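Local coordinates for protein alkaline serine protease (Thermobifida fusca, PDB 2PFE) that probably hydrolyses peptide bonds within proteins as a serine endopeptidase, this chain being the mature chymotrypsin-like protease domain of a longer precursor, at residues C134-D139 with G159-G164; N13-I18 with S100-G105; T129-C134 with G165-Q170. One frame throughout, in Å; residues are numbered along the deposited sequence.

Following the chain from the N terminus, contact 2 comes first: it brings residues 13-18, the second strand of the hairpin 8-11/14-17, against the tight turn 100-105, closing a loop that holds most of the N-terminal six-stranded sheet. Contact 3 then opens at residues 129-134 and pairs them with 165-170 as neighbouring strands of the second, closed barrel. Contact 1 (134-139 with 159-164) is nested inside the loop closed by contact 3, and the two share Cys134. Contact 2 meets contact 1 where Thr103 and Thr104 bond Gly137 and Asp139 from the barrel turn and Ser17 bonds Gly138 from the hairpin, so the loop carrying the predicted active-site serine is held from both.

Contact 1 (C134-D139 with G159-G164); sequences CAEGGD and GDCRSG. With AES (4-(2-aminoethyl)benzenesulfonyl fluoride), chain D.
Residues 134-139 lead into the Gly-Asp-Ser-Gly sequence of the chymotrypsin-like proteases, just before the predicted nucleophile Ser140, and face the turn 159-164 beside the inhibitor pocket. The covalent tie is the disulfide from Cys134 SG to Cys161 SG, 2.1 Å long with a CB-SG-SG-CB torsion of 104°. Arg107 of strand 105-113 packs against it.

One hydrogen bond crosses between the segments. Glu136 has an extended chain beyond CG, with CG anti to its carbonyl carbon, and this carries OE2 to within 2.8 Å of Cys161 N. The N-H points at the anti lone pair of OE2 at 157°. A long acidic chain suits the place because it spans the gap to the amide, with CG lying against Asp160 CB. An alanine here would remove the carboxylate that receives Cys161 N, and the turn would probably sit less firmly against residues 134-139. Asp160 OD1 lies 4.5 Å from Glu136 OE2, so the two like charges may raise each other's proton affinity.

Other bonds shape each segment from within. Glu136 to Asp139 form a type II turn, and the backbone angles of Gly138 call for glycine. Asp139 OD2 takes Glu136 N at 2.9 Å from above the carboxylate plane, while Arg99 and Thr104 also bind this oxygen. Within the turn 159-164, Asp160 OD1 accepts Ser163 N, three residues on, 2.8 Å away and almost straight at 174°, an Asx motif.

AES lies against Ala135 and its neighbours, with its amino end at Gly159. Small Ala135 lets the ring come close, its CB 3.7 Å from AES C6, and at the far end AES N8 donates a weak hydrogen bond to Gly159 O at 3.3 Å.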
ATOM      1  N   CYS A 134      -6.189   5.194  11.599  0.90  5.20           N
ATOM      2  CA  CYS A 134      -5.898   6.544  11.108  0.90  5.83           C
ATOM      3  C   CYS A 134      -4.728   6.527  10.125  0.90  5.41           C
ATOM      4  O   CYS A 134      -3.950   5.573  10.094  0.90  5.66           O
ATOM      5  CB  CYS A 134      -5.569   7.470  12.273  0.90  6.57           C
ATOM      6  SG  CYS A 134      -4.050   6.950  13.189  0.90  8.39           S
ATOM      7  N   ALA A 135      -4.596   7.598   9.345  1.00  4.88           N
ATOM      8  CA  ALA A 135      -3.468   7.767   8.433  1.00  5.30           C
ATOM      9  C   ALA A 135      -3.293   9.245   8.165  1.00  4.76           C
ATOM     10  O   ALA A 135      -4.219  10.040   8.390  1.00  5.99           O
ATOM     11  CB  ALA A 135      -3.700   7.023   7.103  1.00  4.97           C
ATOM     12  N   GLU A 136      -2.128   9.596   7.625  1.00  4.34           N
ATOM     13  CA  GLU A 136      -1.835  10.970   7.222  1.00  4.04           C
ATOM     14  C   GLU A 136      -1.089  10.988   5.892  1.00  4.04           C
ATOM     15  O   GLU A 136      -0.569   9.956   5.436  1.00  3.81           O
ATOM     16  CB  GLU A 136      -1.021  11.680   8.309  1.00  2.87           C
ATOM     17  CG  GLU A 136      -1.762  11.821   9.624  1.00  4.85           C
ATOM     18  CD  GLU A 136      -0.904  12.384  10.714  1.00  7.11           C
ATOM     19  OE1 GLU A 136       0.186  12.917  10.380  1.00  6.24           O
ATOM     20  OE2 GLU A 136      -1.319  12.294  11.900  1.00  6.79           O
ATOM     21  N   GLY A 137      -0.983  12.174   5.293  1.00  3.93           N
ATOM     22  CA  GLY A 137      -0.321  12.291   4.009  1.00  4.81           C
ATOM     23  C   GLY A 137       1.087  11.718   4.135  1.00  3.39           C
ATOM     24  O   GLY A 137       1.765  11.929   5.149  1.00  4.36           O
ATOM     25  N   GLY A 138       1.525  10.987   3.110  1.00  3.60           N
ATOM     26  CA  GLY A 138       2.814  10.294   3.108  1.00  3.58           C
ATOM     27  C   GLY A 138       2.624   8.812   3.375  1.00  3.56           C
ATOM     28  O   GLY A 138       3.491   8.005   2.995  1.00  3.61           O
ATOM     29  N   ASP A 139       1.516   8.454   4.044  1.00  4.26           N
ATOM     30  CA  ASP A 139       1.243   7.048   4.373  1.00  4.02           C
ATOM     31  C   ASP A 139       0.652   6.292   3.184  1.00  3.73           C
ATOM     32  O   ASP A 139       0.511   5.076   3.235  1.00  3.56           O
ATOM     33  CB  ASP A 139       0.260   6.910   5.545  1.00  3.22           C
ATOM     34  CG  ASP A 139       0.854   7.322   6.889  1.00  3.30           C
ATOM     35  OD1 ASP A 139       2.093   7.205   7.103  1.00  2.75           O
ATOM     36  OD2 ASP A 139       0.052   7.731   7.774  1.00  3.17           O
ATOM     37  N   GLY A 159      -9.189  12.817   8.511  1.00  8.20           N
ATOM     38  CA  GLY A 159      -8.688  12.992   9.861  1.00  8.62           C
ATOM     39  C   GLY A 159      -7.187  12.821   9.906  1.00  8.46           C
ATOM     40  O   GLY A 159      -6.484  13.078   8.921  1.00  9.98           O
ATOM     41  N   ASP A 160      -6.676  12.406  11.057  1.00  7.50           N
ATOM     42  CA  ASP A 160      -5.232  12.234  11.218  1.00  7.64           C
ATOM     43  C   ASP A 160      -4.995  11.288  12.365  1.00  6.68           C
ATOM     44  O   ASP A 160      -5.965  10.782  12.959  1.00  6.62           O
ATOM     45  CB  ASP A 160      -4.523  13.592  11.422  1.00  7.87           C
ATOM     46  CG  ASP A 160      -4.879  14.275  12.739  1.00  9.87           C
ATOM     47  OD1 ASP A 160      -5.218  13.597  13.738  1.00 10.00           O
ATOM     48  OD2 ASP A 160      -4.784  15.522  12.768  1.00 14.52           O
ATOM     49  N   CYS A 161      -3.723  11.057  12.703  1.00  7.01           N
ATOM     50  CA  CYS A 161      -3.414  10.178  13.823  1.00  7.86           C
ATOM     51  C   CYS A 161      -3.293  10.850  15.180  1.00  8.98           C
ATOM     52  O   CYS A 161      -3.086  10.175  16.188  1.00 10.51           O
ATOM     53  CB  CYS A 161      -2.179   9.335  13.529  1.00  7.80           C
ATOM     54  SG  CYS A 161      -2.530   8.046  12.342  1.00  6.48           S
ATOM     55  N   ARG A 162      -3.401  12.170  15.215  1.00  9.18           N
ATOM     56  CA  ARG A 162      -3.403  12.846  16.499  1.00 10.46           C
ATOM     57  C   ARG A 162      -4.781  12.726  17.145  1.00 10.22           C
ATOM     58  O   ARG A 162      -4.908  12.356  18.311  1.00 10.91           O
ATOM     59  CB  ARG A 162      -3.028  14.303  16.331  1.00 10.45           C
ATOM     60  CG  ARG A 162      -2.819  15.010  17.650  1.00 13.21           C
ATOM     61  CD  ARG A 162      -2.330  16.430  17.423  1.00 16.92           C
ATOM     62  NE  ARG A 162      -3.329  17.256  16.749  1.00 18.38           N
ATOM     63  CZ  ARG A 162      -3.262  18.581  16.651  1.00 20.25           C
ATOM     64  NH1 ARG A 162      -2.238  19.243  17.183  1.00 21.29           N
ATOM     65  NH2 ARG A 162      -4.227  19.249  16.027  1.00 21.50           N
ATOM     66  N   SER A 163      -5.815  13.036  16.371  1.00  9.70           N
ATOM     67  CA  SER A 163      -7.174  13.036  16.898  1.00  9.38           C
ATOM     68  C   SER A 163      -8.005  11.860  16.370  1.00  8.70           C
ATOM     69  O   SER A 163      -9.086  11.561  16.892  1.00  9.03           O
ATOM     70  CB  SER A 163      -7.837  14.381  16.605  1.00  9.74           C
ATOM     71  OG  SER A 163      -7.136  15.443  17.239  1.00 11.73           O
ATOM     72  N   GLY A 164      -7.483  11.155  15.371  1.00  7.06           N
ATOM     73  CA  GLY A 164      -8.207  10.022  14.809  1.00  6.63           C
ATOM     74  C   GLY A 164      -8.868  10.318  13.473  1.00  5.20           C
ATOM     75  O   GLY A 164      -8.935  11.454  13.020  1.00  5.28           O
TER
HETATM   76  C3  AES D1002      -4.326  11.744   3.621  1.00 19.87           C
HETATM   77  C2  AES D1002      -3.689  10.873   2.732  1.00 20.34           C
HETATM   78  C1  AES D1002      -3.769   9.497   2.948  1.00 19.84           C
HETATM   79  S   AES D1002      -2.978   8.308   1.912  1.00 18.07           S
HETATM   80  O1S AES D1002      -3.933   7.412   1.182  1.00 15.69           O
HETATM   81  O2S AES D1002      -2.242   7.356   3.232  1.00 20.38           O
HETATM   82  C6  AES D1002      -4.452   9.002   4.059  1.00 19.69           C
HETATM   83  C5  AES D1002      -5.089   9.869   4.939  1.00 19.73           C
HETATM   84  C4  AES D1002      -5.026  11.242   4.733  1.00 20.15           C
HETATM   85  C7  AES D1002      -5.747  12.128   5.741  1.00 21.57           C
HETATM   86  C8  AES D1002      -6.092  13.506   5.182  1.00 23.83           C
HETATM   87  N8  AES D1002      -7.285  14.031   5.818  1.00 26.10           N

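Contact 2 (N13-I18 with S100-G105); sequences NYRCSI and SGATTG
Ser17 sets OG anti to its carbonyl carbon (chi1 -65°), while Arg15 sends CG anti to the backbone N (chi1 176°) and then bends at its third torsion, so both side chains reach the turn at Ala102 and Thr103. Ser17 OG accepts Ala102 N at 2.9 Å and 163°; a short hydroxyl suits this buried spot because it can also donate, and Gly138 O takes that proton. The Arg15 guanidinium spreads over Ala102, whose CB sits 4.0 Å above one of its faces, near the rim; the small methyl lets the flat group settle there. Arg15 NH2 makes a weak hydrogen bond to Thr103 OG1 at 2.8 Å, and that hydroxyl has its stronger partner in Gly137 O. A water at the edge of the guanidinium joins the two segments, accepting from Arg15 NH2 at 3.2 Å and donating to Ala102 O at 2.8 Å. The turn itself is fastened by paired backbone bonds between Gly101 and Gly105. Strand 14-17 is paired with strand 8-11, whose Pro8 touches Ala102, and the turn joins strands 96-101 and 105-113 of the C-terminal barrel, so the N-terminal hairpin rests on the barrel's rim.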
ATOM      1  N   ASN A  13       7.506  16.441  -5.948  1.00  5.33           N
ATOM      2  CA  ASN A  13       7.204  17.164  -4.734  1.00  6.24           C
ATOM      3  C   ASN A  13       6.659  16.236  -3.633  1.00  5.29           C
ATOM      4  O   ASN A  13       6.346  16.685  -2.537  1.00  4.73           O
ATOM      5  CB  ASN A  13       6.196  18.275  -5.088  1.00  7.89           C
ATOM      6  CG  ASN A  13       5.872  19.172  -3.924  1.00 10.74           C
ATOM      7  OD1 ASN A  13       4.699  19.389  -3.613  1.00 15.22           O
ATOM      8  ND2 ASN A  13       6.899  19.692  -3.262  1.00 13.41           N
ATOM      9  N   TYR A  14       6.578  14.939  -3.922  1.00  5.61           N
ATOM     10  CA  TYR A  14       5.772  14.037  -3.094  1.00  7.05           C
ATOM     11  C   TYR A  14       6.492  12.856  -2.478  1.00  6.57           C
ATOM     12  O   TYR A  14       7.573  12.443  -2.912  1.00  5.66           O
ATOM     13  CB  TYR A  14       4.569  13.502  -3.891  1.00  8.34           C
ATOM     14  CG  TYR A  14       3.683  14.574  -4.479  1.00 10.52           C
ATOM     15  CD1 TYR A  14       3.682  14.823  -5.849  1.00 12.39           C
ATOM     16  CD2 TYR A  14       2.850  15.345  -3.664  1.00 12.71           C
ATOM     17  CE1 TYR A  14       2.873  15.813  -6.401  1.00 13.90           C
ATOM     18  CE2 TYR A  14       2.029  16.339  -4.202  1.00 14.23           C
ATOM     19  CZ  TYR A  14       2.051  16.571  -5.571  1.00 14.09           C
ATOM     20  OH  TYR A  14       1.246  17.549  -6.114  1.00 14.49           O
ATOM     21  N   ARG A  15       5.821  12.318  -1.461  1.00  6.38           N
ATOM     22  CA  ARG A  15       6.212  11.126  -0.734  1.00  7.59           C
ATOM     23  C   ARG A  15       4.996  10.187  -0.665  1.00  6.63           C
ATOM     24  O   ARG A  15       3.880  10.628  -0.377  1.00  6.53           O
ATOM     25  CB  ARG A  15       6.616  11.564   0.681  1.00  8.68           C
ATOM     26  CG  ARG A  15       6.977  10.470   1.640  1.00 11.82           C
ATOM     27  CD  ARG A  15       7.771  11.025   2.785  1.00 14.11           C
ATOM     28  NE  ARG A  15       6.934  11.409   3.912  1.00 14.10           N
ATOM     29  CZ  ARG A  15       7.337  11.342   5.175  1.00 15.96           C
ATOM     30  NH1 ARG A  15       8.556  10.900   5.457  1.00 16.96           N
ATOM     31  NH2 ARG A  15       6.527  11.712   6.151  1.00 18.36           N
ATOM     32  N   CYS A  16       5.193   8.910  -0.986  1.00  5.97           N
ATOM     33  CA  CYS A  16       4.227   7.851  -0.631  1.00  5.51           C
ATOM     34  C   CYS A  16       4.956   6.742   0.111  1.00  4.86           C
ATOM     35  O   CYS A  16       6.156   6.841   0.315  1.00  4.05           O
ATOM     36  CB  CYS A  16       3.518   7.284  -1.861  1.00  5.82           C
ATOM     37  SG  CYS A  16       2.172   8.323  -2.475  1.00  7.86           S
ATOM     38  N   SER A  17       4.222   5.716   0.534  1.00  3.94           N
ATOM     39  CA  SER A  17       4.827   4.587   1.255  1.00  4.12           C
ATOM     40  C   SER A  17       4.771   3.337   0.396  1.00  3.78           C
ATOM     41  O   SER A  17       3.768   3.060  -0.253  1.00  3.69           O
ATOM     42  CB  SER A  17       4.086   4.350   2.564  1.00  3.99           C
ATOM     43  OG  SER A  17       4.259   5.459   3.414  1.00  3.76           O
ATOM     44  N   ILE A  18       5.884   2.609   0.360  1.00  4.23           N
ATOM     45  CA  ILE A  18       5.939   1.311  -0.287  1.00  4.09           C
ATOM     46  C   ILE A  18       4.860   0.404   0.310  1.00  3.61           C
ATOM     47  O   ILE A  18       4.724   0.300   1.522  1.00  3.85           O
ATOM     48  CB  ILE A  18       7.338   0.674  -0.068  1.00  3.69           C
ATOM     49  CG1 ILE A  18       8.418   1.502  -0.774  1.00  3.58           C
ATOM     50  CG2 ILE A  18       7.352  -0.827  -0.447  1.00  5.49           C
ATOM     51  CD1 ILE A  18       9.866   1.173  -0.317  1.00  4.96           C
ATOM     52  N   SER A 100       1.058   0.222   7.880  1.00  4.65           N
ATOM     53  CA  SER A 100       2.373   0.821   8.047  1.00  4.05           C
ATOM     54  C   SER A 100       2.588   1.919   7.024  1.00  3.59           C
ATOM     55  O   SER A 100       2.279   1.745   5.863  1.00  3.61           O
ATOM     56  CB  SER A 100       3.458  -0.249   7.891  1.00  4.35           C
ATOM     57  OG  SER A 100       4.767   0.279   8.084  1.00  4.56           O
ATOM     58  N   GLY A 101       3.130   3.054   7.462  1.00  3.20           N
ATOM     59  CA  GLY A 101       3.437   4.137   6.523  1.00  3.01           C
ATOM     60  C   GLY A 101       4.470   5.101   7.048  1.00  2.88           C
ATOM     61  O   GLY A 101       4.725   5.162   8.246  1.00  2.58           O
ATOM     62  N   ALA A 102       5.051   5.866   6.132  1.00  3.79           N
ATOM     63  CA  ALA A 102       6.236   6.678   6.436  1.00  4.42           C
ATOM     64  C   ALA A 102       5.974   7.834   7.377  1.00  4.67           C
ATOM     65  O   ALA A 102       6.893   8.311   8.053  1.00  6.09           O
ATOM     66  CB  ALA A 102       6.851   7.206   5.154  1.00  5.61           C
ATOM     67  N   THR A 103       4.730   8.301   7.415  1.00  3.91           N
ATOM     68  CA  THR A 103       4.416   9.476   8.217  1.00  4.34           C
ATOM     69  C   THR A 103       3.993   9.129   9.647  1.00  4.04           C
ATOM     70  O   THR A 103       4.459   9.752  10.610  1.00  5.53           O
ATOM     71  CB  THR A 103       3.368  10.354   7.536  1.00  4.18           C
ATOM     72  OG1 THR A 103       3.889  10.783   6.284  1.00  4.93           O
ATOM     73  CG2 THR A 103       3.072  11.594   8.349  1.00  5.51           C
ATOM     74  N   THR A 104       3.113   8.135   9.783  1.00  4.61           N
ATOM     75  CA  THR A 104       2.567   7.813  11.103  1.00  4.99           C
ATOM     76  C   THR A 104       3.012   6.470  11.688  1.00  5.48           C
ATOM     77  O   THR A 104       2.554   6.100  12.769  1.00  5.74           O
ATOM     78  CB  THR A 104       1.047   7.873  11.102  1.00  5.17           C
ATOM     79  OG1 THR A 104       0.527   6.899  10.188  1.00  4.71           O
ATOM     80  CG2 THR A 104       0.571   9.278  10.739  1.00  5.04           C
ATOM     81  N   GLY A 105       3.875   5.747  10.974  1.00  3.77           N
ATOM     82  CA  GLY A 105       4.344   4.448  11.439  1.00  4.32           C
ATOM     83  C   GLY A 105       3.284   3.365  11.367  1.00  4.13           C
ATOM     84  O   GLY A 105       2.598   3.220  10.351  1.00  4.42           O
TER
HETATM   85  O   HOH W   1       8.244  10.731   8.640  1.00 23.92           O

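Contact 3 (T129-C134 with G165-Q170); sequences TRTTAC and GITFFQ
Strands 129-131 and 165-170 run antiparallel, and the two faces of the sheet they form differ sharply. The ladder itself is well made. Thr129 and Phe169 are a hydrogen-bonded pair: Thr129 N reaches Phe169 O at 2.9 Å, practically straight at 176°, and the return bond from Phe169 N to Thr129 O is also 2.9 Å. At the next such pair Thr131 N meets Thr167 O at 2.8 Å, but Thr167 N reaches Thr131 O only at 3.2 Å and from above the carbonyl plane, as the first strand begins to peel away.

The tight face carries Thr129, Thr131, Thr167 and Phe169, all buried, with Trp144 of strand 143-146 beside them. Thr129 CB sits over the middle of the Phe169 ring, 3.6 Å from its centroid and 14° off the normal, a CH-pi contact; CB and CG2 of the branched side chain both lie against the ring. Thr131 OG1, in the crowded position between its own N and carbonyl carbon, accepts the Ala133 amide in an ST turn. Thr167 uses the same kind of rotamer to donate from OG1 to Ala133 O at 2.6 Å, so two threonine hydroxyls satisfy polar backbone where the strand ends.

The other face, with Arg130, Ile166 and Phe168, is looser and only partly exposed, with Val118 and Tyr120 of strand 116-120 against Phe168. Arg130 lays its aliphatic part beside Phe168, CB lying 3.5 Å from CE2, while its guanidinium stands nearly perpendicular to the ring (84°) and gives NE to Gln112. Its CD also touches Ile166 CD1 at 4.0 Å, a looser approach. At the end where the strands part, a water bridges Thr132 O and Gly165 N. Such adjacent antiparallel strands belong to the C-terminal barrel of the two-barrel chymotrypsin fold.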
ATOM      1  N   THR A 129     -11.992  -0.814   1.080  1.00  3.13           N
ATOM      2  CA  THR A 129     -12.344  -1.306   2.405  1.00  3.22           C
ATOM      3  C   THR A 129     -12.135  -0.207   3.432  1.00  3.61           C
ATOM      4  O   THR A 129     -11.037   0.333   3.524  1.00  3.56           O
ATOM      5  CB  THR A 129     -11.480  -2.530   2.761  1.00  3.09           C
ATOM      6  OG1 THR A 129     -11.750  -3.567   1.810  1.00  4.01           O
ATOM      7  CG2 THR A 129     -11.796  -3.041   4.177  1.00  3.93           C
ATOM      8  N   ARG A 130     -13.197   0.126   4.162  1.00  3.48           N
ATOM      9  CA  ARG A 130     -13.169   1.148   5.208  1.00  3.03           C
ATOM     10  C   ARG A 130     -12.703   0.527   6.521  1.00  3.67           C
ATOM     11  O   ARG A 130     -13.151  -0.573   6.893  1.00  3.40           O
ATOM     12  CB  ARG A 130     -14.562   1.790   5.367  1.00  2.63           C
ATOM     13  CG  ARG A 130     -14.576   2.871   6.384  1.00  4.80           C
ATOM     14  CD  ARG A 130     -15.948   3.500   6.479  1.00  5.70           C
ATOM     15  NE  ARG A 130     -16.832   2.764   7.396  1.00  9.64           N
ATOM     16  CZ  ARG A 130     -18.048   2.307   7.092  1.00  8.94           C
ATOM     17  NH1 ARG A 130     -18.572   2.473   5.882  1.00 10.10           N
ATOM     18  NH2 ARG A 130     -18.757   1.674   8.009  1.00  8.84           N
ATOM     19  N   THR A 131     -11.799   1.216   7.213  1.00  3.24           N
ATOM     20  CA  THR A 131     -11.345   0.792   8.535  1.00  3.33           C
ATOM     21  C   THR A 131     -11.359   1.953   9.518  1.00  3.16           C
ATOM     22  O   THR A 131     -11.404   3.116   9.126  1.00  3.48           O
ATOM     23  CB  THR A 131      -9.900   0.219   8.525  1.00  3.87           C
ATOM     24  OG1 THR A 131      -8.943   1.284   8.634  1.00  5.89           O
ATOM     25  CG2 THR A 131      -9.610  -0.601   7.250  1.00  4.95           C
ATOM     26  N   THR A 132     -11.243   1.615  10.797  1.00  3.33           N
ATOM     27  CA  THR A 132     -11.130   2.614  11.835  1.00  3.95           C
ATOM     28  C   THR A 132      -9.697   3.064  12.137  1.00  4.64           C
ATOM     29  O   THR A 132      -9.521   3.869  13.049  1.00  4.81           O
ATOM     30  CB  THR A 132     -11.696   2.092  13.150  1.00  3.73           C
ATOM     31  OG1 THR A 132     -10.934   0.938  13.555  1.00  4.02           O
ATOM     32  CG2 THR A 132     -13.211   1.773  13.033  1.00  4.84           C
ATOM     33  N   ALA A 133      -8.685   2.556  11.412  1.00  4.66           N
ATOM     34  CA  ALA A 133      -7.320   3.034  11.590  1.00  5.27           C
ATOM     35  C   ALA A 133      -7.135   4.439  11.038  1.00  5.51           C
ATOM     36  O   ALA A 133      -7.852   4.828  10.120  1.00  5.44           O
ATOM     37  CB  ALA A 133      -6.344   2.078  10.917  1.00  4.45           C
ATOM     38  N   CYS A 134      -6.189   5.194  11.599  0.90  5.20           N
ATOM     39  CA  CYS A 134      -5.898   6.544  11.108  0.90  5.83           C
ATOM     40  C   CYS A 134      -4.728   6.527  10.125  0.90  5.41           C
ATOM     41  O   CYS A 134      -3.950   5.573  10.094  0.90  5.66           O
ATOM     42  CB  CYS A 134      -5.569   7.470  12.273  0.90  6.57           C
ATOM     43  SG  CYS A 134      -4.050   6.950  13.189  0.90  8.39           S
ATOM     44  N   GLY A 165      -9.363   9.252  12.868  1.00  5.12           N
ATOM     45  CA  GLY A 165     -10.033   9.343  11.588  1.00  5.95           C
ATOM     46  C   GLY A 165     -10.489   7.987  11.105  1.00  6.36           C
ATOM     47  O   GLY A 165     -10.650   7.037  11.897  1.00  7.71           O
ATOM     48  N   ILE A 166     -10.743   7.914   9.804  1.00  5.84           N
ATOM     49  CA  ILE A 166     -11.031   6.650   9.158  1.00  6.96           C
ATOM     50  C   ILE A 166     -10.127   6.561   7.944  1.00  6.18           C
ATOM     51  O   ILE A 166      -9.639   7.580   7.429  1.00  7.06           O
ATOM     52  CB  ILE A 166     -12.520   6.476   8.752  1.00  6.96           C
ATOM     53  CG1 ILE A 166     -12.894   7.424   7.615  1.00  9.13           C
ATOM     54  CG2 ILE A 166     -13.476   6.609   9.963  1.00  7.40           C
ATOM     55  CD1 ILE A 166     -14.228   7.096   6.917  1.00  9.18           C
ATOM     56  N   THR A 167      -9.894   5.343   7.479  1.00  5.17           N
ATOM     57  CA  THR A 167      -8.977   5.141   6.367  1.00  5.96           C
ATOM     58  C   THR A 167      -9.492   4.037   5.507  1.00  6.38           C
ATOM     59  O   THR A 167      -9.958   3.022   6.015  1.00 10.11           O
ATOM     60  CB  THR A 167      -7.653   4.655   6.895  1.00  6.26           C
ATOM     61  OG1 THR A 167      -7.984   3.610   7.831  0.70  6.29           O
ATOM     62  CG2 THR A 167      -6.905   5.800   7.530  0.70  7.25           C
ATOM     63  N   PHE A 168      -9.309   4.217   4.214  1.00  4.42           N
ATOM     64  CA  PHE A 168      -9.710   3.271   3.183  1.00  3.03           C
ATOM     65  C   PHE A 168      -8.471   2.603   2.588  1.00  3.21           C
ATOM     66  O   PHE A 168      -7.480   3.278   2.295  1.00  4.20           O
ATOM     67  CB  PHE A 168     -10.486   4.000   2.077  1.00  3.48           C
ATOM     68  CG  PHE A 168     -11.769   4.574   2.545  1.00  4.15           C
ATOM     69  CD1 PHE A 168     -11.846   5.874   3.038  1.00  6.71           C
ATOM     70  CD2 PHE A 168     -12.907   3.800   2.511  1.00  4.34           C
ATOM     71  CE1 PHE A 168     -13.084   6.394   3.476  1.00  8.12           C
ATOM     72  CE2 PHE A 168     -14.139   4.302   2.927  1.00  6.10           C
ATOM     73  CZ  PHE A 168     -14.229   5.573   3.422  1.00  5.90           C
ATOM     74  N   PHE A 169      -8.565   1.301   2.346  1.00  3.38           N
ATOM     75  CA  PHE A 169      -7.551   0.595   1.582  1.00  3.79           C
ATOM     76  C   PHE A 169      -8.067  -0.047   0.293  1.00  4.92           C
ATOM     77  O   PHE A 169      -9.210  -0.478   0.224  1.00  4.30           O
ATOM     78  CB  PHE A 169      -6.712  -0.369   2.462  1.00  2.85           C
ATOM     79  CG  PHE A 169      -7.402  -1.636   2.929  1.00  3.29           C
ATOM     80  CD1 PHE A 169      -7.589  -2.708   2.059  1.00  3.93           C
ATOM     81  CD2 PHE A 169      -7.722  -1.811   4.294  1.00  3.41           C
ATOM     82  CE1 PHE A 169      -8.116  -3.910   2.516  1.00  4.63           C
ATOM     83  CE2 PHE A 169      -8.247  -3.002   4.756  1.00  4.11           C
ATOM     84  CZ  PHE A 169      -8.440  -4.071   3.869  1.00  3.26           C
ATOM     85  N   GLN A 170      -7.171  -0.088  -0.695  1.00  4.04           N
ATOM     86  CA  GLN A 170      -7.376  -0.837  -1.931  1.00  3.52           C
ATOM     87  C   GLN A 170      -6.951  -2.270  -1.621  1.00  4.35           C
ATOM     88  O   GLN A 170      -5.796  -2.501  -1.313  1.00  3.75           O
ATOM     89  CB  GLN A 170      -6.485  -0.206  -3.018  1.00  4.33           C
ATOM     90  CG  GLN A 170      -6.137  -1.103  -4.182  1.00  3.41           C
ATOM     91  CD  GLN A 170      -7.357  -1.473  -5.012  1.00  4.25           C
ATOM     92  OE1 GLN A 170      -7.733  -2.649  -5.105  1.00  6.94           O
ATOM     93  NE2 GLN A 170      -8.002  -0.468  -5.599  1.00  4.09           N
TER
HETATM   94  O   HOH W   2      -8.665   6.444  14.051  1.00  7.19           O